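Local atomic coordinates of putative N-acetylneuraminate lyase ([Ruminococcus] gnavus ATCC 29149, PDB entry 6RB7), a protein that is a TIM-barrel protein of the dihydrodipicolinate synthetase family, assembled here from four copies of the chain. Residues K37-I42 / G235-I240; V41-Y46 / K70-V75; A150-W155 / Q182-E187; V178-N183 / Q208-A213. One frame throughout, in Å; residues are numbered along the deposited sequence.

Contact 1. Residues K37-I42 / G235-I240; sequences KYKGVI and GAEGAI
Lys-39 runs alongside Glu-237, both side chains pointing the same way. With CG turned anti to the carbonyl carbon (chi1 -66°) and the chain extended beyond it, the lysine follows the glutamate down its length. Lys-39 CB lies 3.6 Å from the backbone O of Glu-237. Lys-39 CG passes Glu-237 CB at 4.0 Å, and CD slides by the same atom. Lys-39 CE comes within 3.6 Å of Glu-237 OE2. Lys-39 NZ forms a salt bridge to Glu-237 OE2 at 3.4 Å, a weak hydrogen bond. A water bridges the two. Both charges have further partners: NZ also pairs with Glu-36, and Glu-237 OE1 with Lys-211. Beyond this pair the chain enters strands 41-43 and 238-241, the first and last of the eight-stranded TIM barrel, whose parallel pairing closes it. Ile-42 N donates to Ala-239 O at 2.9 Å, almost straight on to the carbonyl (C=O...N 173°). Ile-240 CA answers with a CA-H...O contact of 3.2 Å to Ile-42 O. On the face that also meets Ile-110, Ile-42 and Ile-240 lie side by side, CB of the former 4.1 Å from CG1 of the latter. Val-41 and Ala-239 turn to the face with Phe-228 and Tyr-244.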
loop_
_atom_site.group_PDB
_atom_site.type_symbol
_atom_site.label_atom_id
_atom_site.label_comp_id
_atom_site.label_asym_id
_atom_site.label_seq_id
_atom_site.Cartn_x
_atom_site.Cartn_y
_atom_site.Cartn_z
ATOM N N LYS A 37 33.587 16.281 -1.856
ATOM C CA LYS A 37 34.047 15.131 -1.041
ATOM C C LYS A 37 32.949 14.078 -0.931
ATOM O O LYS A 37 33.223 12.958 -0.464
ATOM C CB LYS A 37 34.528 15.590 0.320
ATOM C CG LYS A 37 33.473 16.135 1.265
ATOM C CD LYS A 37 34.164 16.485 2.578
ATOM C CE LYS A 37 33.310 17.273 3.494
ATOM N NZ LYS A 37 34.130 17.653 4.669
ATOM N N TYR A 38 31.705 14.413 -1.293
ATOM C CA TYR A 38 30.581 13.455 -1.198
ATOM C C TYR A 38 30.279 12.815 -2.553
ATOM O O TYR A 38 29.386 11.935 -2.579
ATOM C CB TYR A 38 29.339 14.161 -0.658
ATOM C CG TYR A 38 29.553 14.715 0.719
ATOM C CD1 TYR A 38 29.632 13.852 1.805
ATOM C CD2 TYR A 38 29.670 16.078 0.956
ATOM C CE1 TYR A 38 29.789 14.334 3.091
ATOM C CE2 TYR A 38 29.847 16.558 2.238
ATOM C CZ TYR A 38 29.909 15.683 3.315
ATOM O OH TYR A 38 30.084 16.145 4.584
ATOM N N LYS A 39 30.929 13.261 -3.619
ATOM C CA LYS A 39 30.574 12.827 -4.981
ATOM C C LYS A 39 31.427 11.618 -5.318
ATOM O O LYS A 39 32.590 11.777 -5.735
ATOM C CB LYS A 39 30.843 13.942 -5.988
ATOM C CG LYS A 39 29.961 15.140 -5.783
ATOM C CD LYS A 39 30.158 16.203 -6.806
ATOM C CE LYS A 39 29.354 17.446 -6.521
ATOM N NZ LYS A 39 29.547 18.389 -7.648
ATOM N N GLY A 40 30.764 10.517 -5.451
ATOM C CA GLY A 40 31.433 9.263 -5.827
ATOM C C GLY A 40 30.761 8.122 -5.115
ATOM O O GLY A 40 29.570 8.227 -4.756
ATOM N N VAL A 41 31.510 7.058 -4.960
ATOM C CA VAL A 41 30.987 5.771 -4.446
ATOM C C VAL A 41 31.310 5.708 -2.948
ATOM O O VAL A 41 32.474 5.741 -2.551
ATOM C CB VAL A 41 31.643 4.629 -5.214
ATOM C CG1 VAL A 41 31.369 3.282 -4.570
ATOM C CG2 VAL A 41 31.241 4.667 -6.691
ATOM N N ILE A 42 30.257 5.672 -2.130
ATOM C CA ILE A 42 30.347 5.617 -0.650
ATOM C C ILE A 42 29.635 4.354 -0.187
ATOM O O ILE A 42 28.412 4.327 0.047
ATOM C CB ILE A 42 29.800 6.897 -0.003
ATOM C CG1 ILE A 42 30.600 8.120 -0.458
ATOM C CG2 ILE A 42 29.772 6.759 1.520
ATOM C CD1 ILE A 42 30.126 9.433 0.129
ATOM N N GLY A 235 20.385 13.066 -11.667
ATOM C CA GLY A 235 20.832 14.171 -10.800
ATOM C C GLY A 235 21.440 13.787 -9.466
ATOM O O GLY A 235 21.843 14.714 -8.739
ATOM N N ALA A 236 21.517 12.513 -9.119
ATOM C CA ALA A 236 22.236 12.106 -7.902
ATOM C C ALA A 236 23.732 12.177 -8.212
ATOM O O ALA A 236 24.202 11.426 -9.058
ATOM C CB ALA A 236 21.854 10.702 -7.467
ATOM N N GLU A 237 24.495 12.982 -7.501
ATOM C CA GLU A 237 25.957 13.076 -7.706
ATOM C C GLU A 237 26.705 12.185 -6.709
ATOM O O GLU A 237 27.898 12.013 -6.850
ATOM C CB GLU A 237 26.380 14.531 -7.515
ATOM C CG GLU A 237 25.769 15.454 -8.581
ATOM C CD GLU A 237 25.681 16.903 -8.042
ATOM O OE1 GLU A 237 24.904 17.285 -6.968
ATOM O OE2 GLU A 237 26.428 17.683 -8.666
ATOM N N GLY A 238 26.002 11.647 -5.735
ATOM C CA GLY A 238 26.569 10.655 -4.804
ATOM C C GLY A 238 25.815 9.347 -4.868
ATOM O O GLY A 238 24.789 9.247 -5.534
ATOM N N ALA A 239 26.364 8.354 -4.211
ATOM C CA ALA A 239 25.846 6.989 -4.250
ATOM C C ALA A 239 26.242 6.278 -2.969
ATOM O O ALA A 239 27.458 6.202 -2.688
ATOM C CB ALA A 239 26.355 6.288 -5.460
ATOM N N ILE A 240 25.250 5.832 -2.195
ATOM C CA ILE A 240 25.460 5.096 -0.924
ATOM C C ILE A 240 24.736 3.768 -1.089
ATOM O O ILE A 240 23.500 3.783 -1.295
ATOM C CB ILE A 240 24.985 5.869 0.303
ATOM C CG1 ILE A 240 25.772 7.160 0.480
ATOM C CG2 ILE A 240 25.040 4.984 1.532
ATOM C CD1 ILE A 240 25.200 8.138 1.525
HETATM O O HOH W 1 28.566 9.300 -2.651
HETATM O O HOH W 2 28.633 17.147 -10.041
#

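Contact 2. Residues V41-Y46 / K70-V75; sequences VIPAFY and KGVKGV
Pro-43 and Val-72 reach toward each other across the contact. The valine stands with CG1 beside its own backbone N and CG2 between N and the carbonyl carbon (chi1 -63°). Both methyls therefore meet the proline ring: Val-72 CG1 is 3.8 Å from Pro-43 CG, and Val-72 CG2 is 3.8 Å from Pro-43 CD. Lys-73 starts toward the other segment but leaves it. Lys-73 CB sits 3.4 Å from Val-41 O, while the chain beyond bends at chi2 and chi3 and carries NZ away. Val-41 O also accepts from Lys-73 N at 2.9 Å, in the carbonyl plane. Ile-42 CG2 lies 3.5 Å from Val-75 C. Phe-45 has CG anti to its N (chi1 -163°), and its ring lies beside Val-75, whose CG1 meets the edge at CD1, 4.2 Å away. Gly-74 O is buried without a conventional partner in the model; Ile-42 CA makes a CA-H...O contact to it at 3.5 Å. The segments belong to strands 41-43 and 74-77, joined by helix 57-70 in a beta-alpha-beta crossover. Phe-67 of that helix covers Pro-43, Phe-45 and Val-75, while helix 248-259 presents Leu-252 to Val-41 and Pro-248 to Val-72.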
loop_
_atom_site.group_PDB
_atom_site.type_symbol
_atom_site.label_atom_id
_atom_site.label_comp_id
_atom_site.label_asym_id
_atom_site.label_seq_id
_atom_site.Cartn_x
_atom_site.Cartn_y
_atom_site.Cartn_z
ATOM N N VAL A 41 31.510 7.058 -4.960
ATOM C CA VAL A 41 30.987 5.771 -4.446
ATOM C C VAL A 41 31.310 5.708 -2.948
ATOM O O VAL A 41 32.474 5.741 -2.551
ATOM C CB VAL A 41 31.643 4.629 -5.214
ATOM C CG1 VAL A 41 31.369 3.282 -4.570
ATOM C CG2 VAL A 41 31.241 4.667 -6.691
ATOM N N ILE A 42 30.257 5.672 -2.130
ATOM C CA ILE A 42 30.347 5.617 -0.650
ATOM C C ILE A 42 29.635 4.354 -0.187
ATOM O O ILE A 42 28.412 4.327 0.047
ATOM C CB ILE A 42 29.800 6.897 -0.003
ATOM C CG1 ILE A 42 30.600 8.120 -0.458
ATOM C CG2 ILE A 42 29.772 6.759 1.520
ATOM C CD1 ILE A 42 30.126 9.433 0.129
ATOM N N PRO A 43 30.338 3.214 -0.097
ATOM C CA PRO A 43 29.708 2.021 0.437
ATOM C C PRO A 43 29.166 2.168 1.849
ATOM O O PRO A 43 29.777 2.819 2.688
ATOM C CB PRO A 43 30.858 1.004 0.479
ATOM C CG PRO A 43 31.841 1.506 -0.566
ATOM C CD PRO A 43 31.764 3.014 -0.431
ATOM N N ALA A 44 28.032 1.533 2.128
ATOM C CA ALA A 44 27.605 1.270 3.510
ATOM C C ALA A 44 28.606 0.331 4.161
ATOM O O ALA A 44 28.989 -0.696 3.600
ATOM C CB ALA A 44 26.225 0.693 3.552
ATOM N N PHE A 45 29.052 0.712 5.330
ATOM C CA PHE A 45 29.980 -0.063 6.160
ATOM C C PHE A 45 29.218 -1.160 6.884
ATOM O O PHE A 45 28.170 -0.896 7.502
ATOM C CB PHE A 45 30.640 0.880 7.146
ATOM C CG PHE A 45 31.898 0.339 7.791
ATOM C CD1 PHE A 45 33.111 0.490 7.146
ATOM C CD2 PHE A 45 31.849 -0.265 9.029
ATOM C CE1 PHE A 45 34.259 -0.000 7.735
ATOM C CE2 PHE A 45 32.999 -0.760 9.616
ATOM C CZ PHE A 45 34.216 -0.629 8.957
ATOM N N TYR A 46 29.689 -2.395 6.814
ATOM C CA TYR A 46 28.991 -3.532 7.455
ATOM C C TYR A 46 29.307 -3.603 8.950
ATOM O O TYR A 46 30.342 -3.091 9.432
ATOM C CB TYR A 46 29.369 -4.846 6.766
ATOM C CG TYR A 46 29.139 -4.830 5.281
ATOM C CD1 TYR A 46 27.915 -4.435 4.767
ATOM C CD2 TYR A 46 30.155 -5.108 4.377
ATOM C CE1 TYR A 46 27.697 -4.382 3.401
ATOM C CE2 TYR A 46 29.941 -5.092 3.019
ATOM C CZ TYR A 46 28.711 -4.700 2.517
ATOM O OH TYR A 46 28.479 -4.686 1.154
ATOM N N LYS A 70 40.579 -0.103 -1.620
ATOM C CA LYS A 70 39.748 -0.169 -2.828
ATOM C C LYS A 70 39.544 1.202 -3.451
ATOM O O LYS A 70 39.077 1.231 -4.598
ATOM C CB LYS A 70 38.416 -0.838 -2.522
ATOM C CG LYS A 70 38.505 -2.309 -2.149
ATOM C CD LYS A 70 38.999 -3.176 -3.275
ATOM C CE LYS A 70 38.946 -4.647 -2.854
ATOM N NZ LYS A 70 39.576 -5.585 -3.813
ATOM N N GLY A 71 39.903 2.273 -2.776
ATOM C CA GLY A 71 39.866 3.614 -3.389
ATOM C C GLY A 71 38.448 4.140 -3.535
ATOM O O GLY A 71 38.218 4.988 -4.433
ATOM N N VAL A 72 37.538 3.742 -2.654
ATOM C CA VAL A 72 36.195 4.369 -2.659
ATOM C C VAL A 72 36.287 5.781 -2.076
ATOM O O VAL A 72 37.316 6.143 -1.463
ATOM C CB VAL A 72 35.165 3.492 -1.913
ATOM C CG1 VAL A 72 34.999 2.143 -2.611
ATOM C CG2 VAL A 72 35.525 3.297 -0.462
ATOM N N LYS A 73 35.239 6.578 -2.295
ATOM C CA LYS A 73 35.248 7.994 -1.881
ATOM C C LYS A 73 35.151 8.080 -0.372
ATOM O O LYS A 73 35.753 9.006 0.240
ATOM C CB LYS A 73 34.130 8.748 -2.559
ATOM C CG LYS A 73 34.133 10.244 -2.350
ATOM C CD LYS A 73 35.391 10.899 -2.943
ATOM C CE LYS A 73 35.157 12.290 -3.462
ATOM N NZ LYS A 73 36.438 13.028 -3.585
ATOM N N GLY A 74 34.340 7.226 0.217
ATOM C CA GLY A 74 34.024 7.326 1.633
ATOM C C GLY A 74 33.313 6.111 2.120
ATOM O O GLY A 74 33.136 5.154 1.344
ATOM N N VAL A 75 32.886 6.158 3.361
ATOM C CA VAL A 75 32.079 5.082 3.964
ATOM C C VAL A 75 30.891 5.696 4.709
ATOM O O VAL A 75 31.000 6.834 5.293
ATOM C CB VAL A 75 32.857 4.140 4.877
ATOM C CG1 VAL A 75 33.777 3.246 4.077
ATOM C CG2 VAL A 75 33.625 4.882 5.963
#

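Contact 3. Residues A150-W155 / Q182-E187; sequences AIAQYW and QNLFVE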
loop_
_atom_site.group_PDB
_atom_site.type_symbol
_atom_site.label_atom_id
_atom_site.label_comp_id
_atom_site.label_asym_id
_atom_site.label_seq_id
_atom_site.Cartn_x
_atom_site.Cartn_y
_atom_site.Cartn_z
ATOM N N ALA A 150 6.998 16.700 13.698
ATOM C CA ALA A 150 7.725 15.834 14.649
ATOM C C ALA A 150 8.982 15.263 13.987
ATOM O O ALA A 150 10.022 15.113 14.644
ATOM C CB ALA A 150 6.840 14.745 15.179
ATOM N N ILE A 151 8.881 14.916 12.709
ATOM C CA ILE A 151 10.062 14.417 11.950
ATOM C C ILE A 151 11.117 15.526 11.874
ATOM O O ILE A 151 12.315 15.278 12.148
ATOM C CB ILE A 151 9.659 13.902 10.572
ATOM C CG1 ILE A 151 8.643 12.780 10.674
ATOM C CG2 ILE A 151 10.924 13.456 9.836
ATOM C CD1 ILE A 151 8.034 12.312 9.379
ATOM N N ALA A 152 10.710 16.755 11.522
ATOM C CA ALA A 152 11.647 17.885 11.457
ATOM C C ALA A 152 12.258 18.138 12.829
ATOM O O ALA A 152 13.464 18.393 12.930
ATOM C CB ALA A 152 10.957 19.132 10.958
ATOM N N GLN A 153 11.463 18.046 13.884
ATOM C CA GLN A 153 11.992 18.317 15.258
ATOM C C GLN A 153 13.056 17.262 15.573
ATOM O O GLN A 153 14.076 17.613 16.162
ATOM C CB GLN A 153 10.836 18.325 16.274
ATOM C CG GLN A 153 11.283 18.312 17.722
ATOM C CD GLN A 153 10.122 18.100 18.686
ATOM O OE1 GLN A 153 8.978 18.425 18.400
ATOM N NE2 GLN A 153 10.398 17.509 19.838
ATOM N N TYR A 154 12.830 16.001 15.207
ATOM C CA TYR A 154 13.779 14.906 15.465
ATOM C C TYR A 154 15.094 15.201 14.741
ATOM O O TYR A 154 16.167 15.235 15.347
ATOM C CB TYR A 154 13.156 13.605 15.013
ATOM C CG TYR A 154 14.001 12.352 14.998
ATOM C CD1 TYR A 154 14.307 11.644 16.145
ATOM C CD2 TYR A 154 14.370 11.780 13.779
ATOM C CE1 TYR A 154 14.941 10.408 16.085
ATOM C CE2 TYR A 154 15.025 10.557 13.705
ATOM C CZ TYR A 154 15.300 9.859 14.865
ATOM O OH TYR A 154 15.893 8.627 14.837
ATOM N N TRP A 155 15.024 15.461 13.439
ATOM C CA TRP A 155 16.253 15.747 12.649
ATOM C C TRP A 155 16.957 17.000 13.163
ATOM O O TRP A 155 18.185 17.006 13.247
ATOM C CB TRP A 155 15.925 15.828 11.175
ATOM C CG TRP A 155 15.573 14.508 10.563
ATOM C CD1 TRP A 155 15.974 13.273 10.967
ATOM C CD2 TRP A 155 14.763 14.300 9.392
ATOM N NE1 TRP A 155 15.482 12.324 10.107
ATOM C CE2 TRP A 155 14.775 12.928 9.112
ATOM C CE3 TRP A 155 14.072 15.152 8.515
ATOM C CZ2 TRP A 155 14.048 12.358 8.060
ATOM C CZ3 TRP A 155 13.386 14.599 7.465
ATOM C CH2 TRP A 155 13.364 13.222 7.248
ATOM N N GLN A 182 8.094 16.893 -0.344
ATOM C CA GLN A 182 8.675 18.174 -0.808
ATOM C C GLN A 182 8.534 19.250 0.267
ATOM O O GLN A 182 9.496 19.992 0.504
ATOM C CB GLN A 182 8.061 18.629 -2.139
ATOM C CG GLN A 182 8.657 17.949 -3.387
ATOM C CD GLN A 182 10.116 17.526 -3.431
ATOM O OE1 GLN A 182 11.096 18.295 -3.225
ATOM N NE2 GLN A 182 10.251 16.250 -3.735
ATOM N N ASN A 183 7.406 19.312 0.975
ATOM C CA ASN A 183 7.167 20.339 2.015
ATOM C C ASN A 183 8.145 20.116 3.177
ATOM O O ASN A 183 8.675 21.102 3.734
ATOM C CB ASN A 183 5.749 20.312 2.568
ATOM C CG ASN A 183 4.738 20.902 1.607
ATOM O OD1 ASN A 183 5.099 21.544 0.629
ATOM N ND2 ASN A 183 3.459 20.710 1.896
ATOM N N LEU A 184 8.360 18.853 3.581
ATOM C CA LEU A 184 9.283 18.594 4.702
ATOM C C LEU A 184 10.703 18.953 4.274
ATOM O O LEU A 184 11.460 19.475 5.105
ATOM C CB LEU A 184 9.135 17.147 5.156
ATOM C CG LEU A 184 10.054 16.703 6.278
ATOM C CD1 LEU A 184 10.055 17.575 7.497
ATOM C CD2 LEU A 184 9.710 15.267 6.655
ATOM N N PHE A 185 11.061 18.728 3.006
ATOM C CA PHE A 185 12.416 19.081 2.551
ATOM C C PHE A 185 12.584 20.608 2.556
ATOM O O PHE A 185 13.652 21.072 2.958
ATOM C CB PHE A 185 12.708 18.388 1.232
ATOM C CG PHE A 185 14.129 18.502 0.744
ATOM C CD1 PHE A 185 15.219 18.482 1.607
ATOM C CD2 PHE A 185 14.381 18.513 -0.621
ATOM C CE1 PHE A 185 16.502 18.528 1.100
ATOM C CE2 PHE A 185 15.664 18.582 -1.109
ATOM C CZ PHE A 185 16.726 18.594 -0.248
ATOM N N VAL A 186 11.558 21.359 2.150
ATOM C CA VAL A 186 11.615 22.843 2.247
ATOM C C VAL A 186 11.921 23.224 3.691
ATOM O O VAL A 186 12.810 24.067 3.938
ATOM C CB VAL A 186 10.320 23.498 1.740
ATOM C CG1 VAL A 186 10.284 24.982 2.134
ATOM C CG2 VAL A 186 10.180 23.340 0.227
ATOM N N GLU A 187 11.182 22.642 4.651
ATOM C CA GLU A 187 11.389 22.999 6.065
ATOM C C GLU A 187 12.829 22.656 6.460
ATOM O O GLU A 187 13.498 23.430 7.165
ATOM C CB GLU A 187 10.330 22.291 6.902
ATOM C CG GLU A 187 10.454 22.578 8.367
ATOM C CD GLU A 187 9.927 23.942 8.798
ATOM O OE1 GLU A 187 9.504 24.759 7.933
ATOM O OE2 GLU A 187 9.938 24.166 10.014
#
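Leu-184 of helix 182-188 packs against Ile-151, Ala-152 and Trp-155 of helix 148-160. Its two methyls divide the work. Leu-184 CD1 meets Ala-152 CB at 3.9 Å. Leu-184 CD2 touches two neighbours, Ile-151 CG2 at 3.9 Å and Trp-155 CZ3 at 3.8 Å. The leucine crosses both the isoleucine and the tryptophan at about a right angle. Its CG lies anti to the backbone N (chi1 178°), which sends the branch point out to the far helix. At the border, the aliphatic part of Glu-187 comes near: its CG is 4.3 Å from Ala-152 CB.

The next shell fixes these partners. Ile-151 CG2 also lies 3.5 Å above the plane of the Trp-155 ring, near its rim, one turn along the same helix. Trp-155 NE1 is hydrogen-bonded to the backbone O of Ile-139, which holds the indole in place. Met-188 adds to the cover over Ala-152 and Trp-155. The two helices belong to the outer layer of the TIM barrel. Their short axes pass 10.4 Å apart at a crossing angle of -36°. On helix 148-160, Gln-153 and Tyr-154 meet Glu-308 and Pro-309 of a second subunit.

The carboxylate of Glu-187 pairs with Lys-190. No hydrogen bond joins the two segments. Their pairing rests on the fit of methyl groups and an indole, with no directional bond between them.

Contact 4. Residues V178-N183 / Q208-A213; sequences VALTQN and QMFKQA
In the outer layer of the TIM barrel, the loop before helix 182-188 and the first turn of that helix pack on helix 204-214. Thr-181 is the N-cap of helix 182-188, its OG1 bonded to Leu-184 N. The residues on either side of this cap touch the neighbouring helix.

Leu-180 and Gln-182 both come to the ring of Phe-210. Leu-180 sets CD2 over one face in a CH-pi contact, 4.1 Å from the Phe-210 ring centroid and 28° off the normal. The backbone O of Leu-180 takes the edge instead. Leu-180 O lies in the ring plane, 3.3 Å from Phe-210 CZ, where the ring hydrogens are weakly positive. Gln-182 bends at chi2 (-32°), which brings its amide nearer to helix 204-214. Gln-182 NE2 then lies 3.4 Å from Phe-210 CD1, with amide and ring planes 44° apart. Gln-182 NE2 is also 3.5 Å from Met-209 CB, and Gln-182 OE1 is 3.7 Å from Ala-213 CB. No hydrogen bond crosses between the segments.

Phe-210 has further neighbours. Phe-185 packs on it edge-to-face, and Val-197 of strand 194-199 touches both Phe-210 and Leu-180. Helix 204-214 also meets a third subunit: Gln-208 OE1 is hydrogen-bonded to Tyr-278 and Asn-274 of that chain, and Gln-212 NE2 to its Tyr-271 O. Within the helix, Gln-208 NE2 donates to Gln-212 OE1 at 2.9 Å, from above the plane of the accepting carbonyl.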
loop_
_atom_site.group_PDB
_atom_site.type_symbol
_atom_site.label_atom_id
_atom_site.label_comp_id
_atom_site.label_asym_id
_atom_site.label_seq_id
_atom_site.Cartn_x
_atom_site.Cartn_y
_atom_site.Cartn_z
ATOM N N VAL A 178 7.260 6.493 6.681
ATOM C CA VAL A 178 7.030 7.915 6.391
ATOM C C VAL A 178 8.056 8.338 5.337
ATOM O O VAL A 178 9.147 7.779 5.316
ATOM C CB VAL A 178 7.102 8.814 7.643
ATOM C CG1 VAL A 178 5.951 8.551 8.599
ATOM C CG2 VAL A 178 8.423 8.669 8.372
ATOM N N ALA A 179 7.701 9.348 4.553
ATOM C CA ALA A 179 8.546 9.888 3.471
ATOM C C ALA A 179 9.037 11.283 3.798
ATOM O O ALA A 179 8.328 12.095 4.417
ATOM C CB ALA A 179 7.745 9.881 2.177
ATOM N N LEU A 180 10.193 11.619 3.226
ATOM C CA LEU A 180 10.594 13.002 3.006
ATOM C C LEU A 180 9.758 13.576 1.878
ATOM O O LEU A 180 10.030 13.314 0.714
ATOM C CB LEU A 180 12.088 13.098 2.700
ATOM C CG LEU A 180 12.569 14.526 2.458
ATOM C CD1 LEU A 180 12.490 15.365 3.724
ATOM C CD2 LEU A 180 13.989 14.517 1.916
ATOM N N THR A 181 8.745 14.351 2.234
ATOM C CA THR A 181 7.902 15.041 1.234
ATOM C C THR A 181 8.602 16.307 0.747
ATOM O O THR A 181 9.521 16.814 1.403
ATOM C CB THR A 181 6.569 15.416 1.837
ATOM O OG1 THR A 181 6.762 16.305 2.945
ATOM C CG2 THR A 181 5.803 14.184 2.251
ATOM N N GLN A 182 8.094 16.893 -0.344
ATOM C CA GLN A 182 8.675 18.174 -0.808
ATOM C C GLN A 182 8.534 19.250 0.267
ATOM O O GLN A 182 9.496 19.992 0.504
ATOM C CB GLN A 182 8.061 18.629 -2.139
ATOM C CG GLN A 182 8.657 17.949 -3.387
ATOM C CD GLN A 182 10.116 17.526 -3.431
ATOM O OE1 GLN A 182 11.096 18.295 -3.225
ATOM N NE2 GLN A 182 10.251 16.250 -3.735
ATOM N N ASN A 183 7.406 19.312 0.975
ATOM C CA ASN A 183 7.167 20.339 2.015
ATOM C C ASN A 183 8.145 20.116 3.177
ATOM O O ASN A 183 8.675 21.102 3.734
ATOM C CB ASN A 183 5.749 20.312 2.568
ATOM C CG ASN A 183 4.738 20.902 1.607
ATOM O OD1 ASN A 183 5.099 21.544 0.629
ATOM N ND2 ASN A 183 3.459 20.710 1.896
ATOM N N GLN A 208 15.103 13.367 -8.872
ATOM C CA GLN A 208 14.946 14.538 -9.750
ATOM C C GLN A 208 14.242 15.663 -9.021
ATOM O O GLN A 208 14.648 16.833 -9.136
ATOM C CB GLN A 208 14.182 14.084 -11.009
ATOM C CG GLN A 208 14.106 15.157 -12.071
ATOM C CD GLN A 208 13.027 16.186 -11.866
ATOM O OE1 GLN A 208 11.889 15.888 -11.436
ATOM N NE2 GLN A 208 13.352 17.424 -12.237
ATOM N N MET A 209 13.165 15.368 -8.287
ATOM C CA MET A 209 12.365 16.434 -7.640
ATOM C C MET A 209 13.191 17.036 -6.498
ATOM O O MET A 209 13.132 18.276 -6.318
ATOM C CB MET A 209 11.022 15.897 -7.161
ATOM C CG MET A 209 10.134 15.586 -8.359
ATOM S SD MET A 209 8.468 15.108 -7.882
ATOM C CE MET A 209 8.764 13.683 -6.848
ATOM N N PHE A 210 13.857 16.218 -5.711
ATOM C CA PHE A 210 14.663 16.751 -4.579
ATOM C C PHE A 210 15.771 17.658 -5.160
ATOM O O PHE A 210 16.035 18.753 -4.628
ATOM C CB PHE A 210 15.264 15.643 -3.733
ATOM C CG PHE A 210 14.317 14.840 -2.894
ATOM C CD1 PHE A 210 13.244 15.426 -2.251
ATOM C CD2 PHE A 210 14.517 13.485 -2.734
ATOM C CE1 PHE A 210 12.390 14.662 -1.477
ATOM C CE2 PHE A 210 13.689 12.742 -1.912
ATOM C CZ PHE A 210 12.599 13.307 -1.350
ATOM N N LYS A 211 16.443 17.212 -6.209
ATOM C CA LYS A 211 17.586 17.949 -6.817
ATOM C C LYS A 211 17.063 19.243 -7.441
ATOM O O LYS A 211 17.677 20.296 -7.287
ATOM C CB LYS A 211 18.383 17.063 -7.773
ATOM C CG LYS A 211 19.591 17.769 -8.393
ATOM C CD LYS A 211 20.583 18.284 -7.335
ATOM C CE LYS A 211 21.868 18.765 -7.965
ATOM N NZ LYS A 211 22.738 19.404 -6.960
ATOM N N GLN A 212 15.955 19.189 -8.168
ATOM C CA GLN A 212 15.376 20.395 -8.808
ATOM C C GLN A 212 14.977 21.407 -7.745
ATOM O O GLN A 212 15.235 22.606 -7.926
ATOM C CB GLN A 212 14.223 20.001 -9.721
ATOM C CG GLN A 212 13.648 21.178 -10.501
ATOM C CD GLN A 212 12.855 20.652 -11.688
ATOM O OE1 GLN A 212 11.895 19.880 -11.513
ATOM N NE2 GLN A 212 13.220 21.114 -12.886
ATOM N N ALA A 213 14.358 20.971 -6.654
ATOM C CA ALA A 213 13.921 21.882 -5.591
ATOM C C ALA A 213 15.152 22.514 -4.918
ATOM O O ALA A 213 15.086 23.708 -4.583
ATOM C CB ALA A 213 13.109 21.109 -4.567
#

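All four contacts lie in one TIM barrel. Contacts 1 and 2 share Val-41 and Ile-42: strand 41-43 has strand 238-241 on one flank and strand 74-77 on the other, and the contact centres are about 10 Å apart. Contacts 3 and 4 share Gln-182 and Asn-183 at the start of helix 182-188, with centres about 11 Å apart in the outer layer. Along the chain, contact 2 closes first, then contacts 3 and 4 follow within the long span that contact 1 bridges. Contact 1 thus closes the barrel by pairing its first and last strands. A salt bridge from Glu-237 to Lys-211 ties contact 1 to contact 4, whereas contacts 2 and 3 stay about 16 Å apart at their nearest atoms.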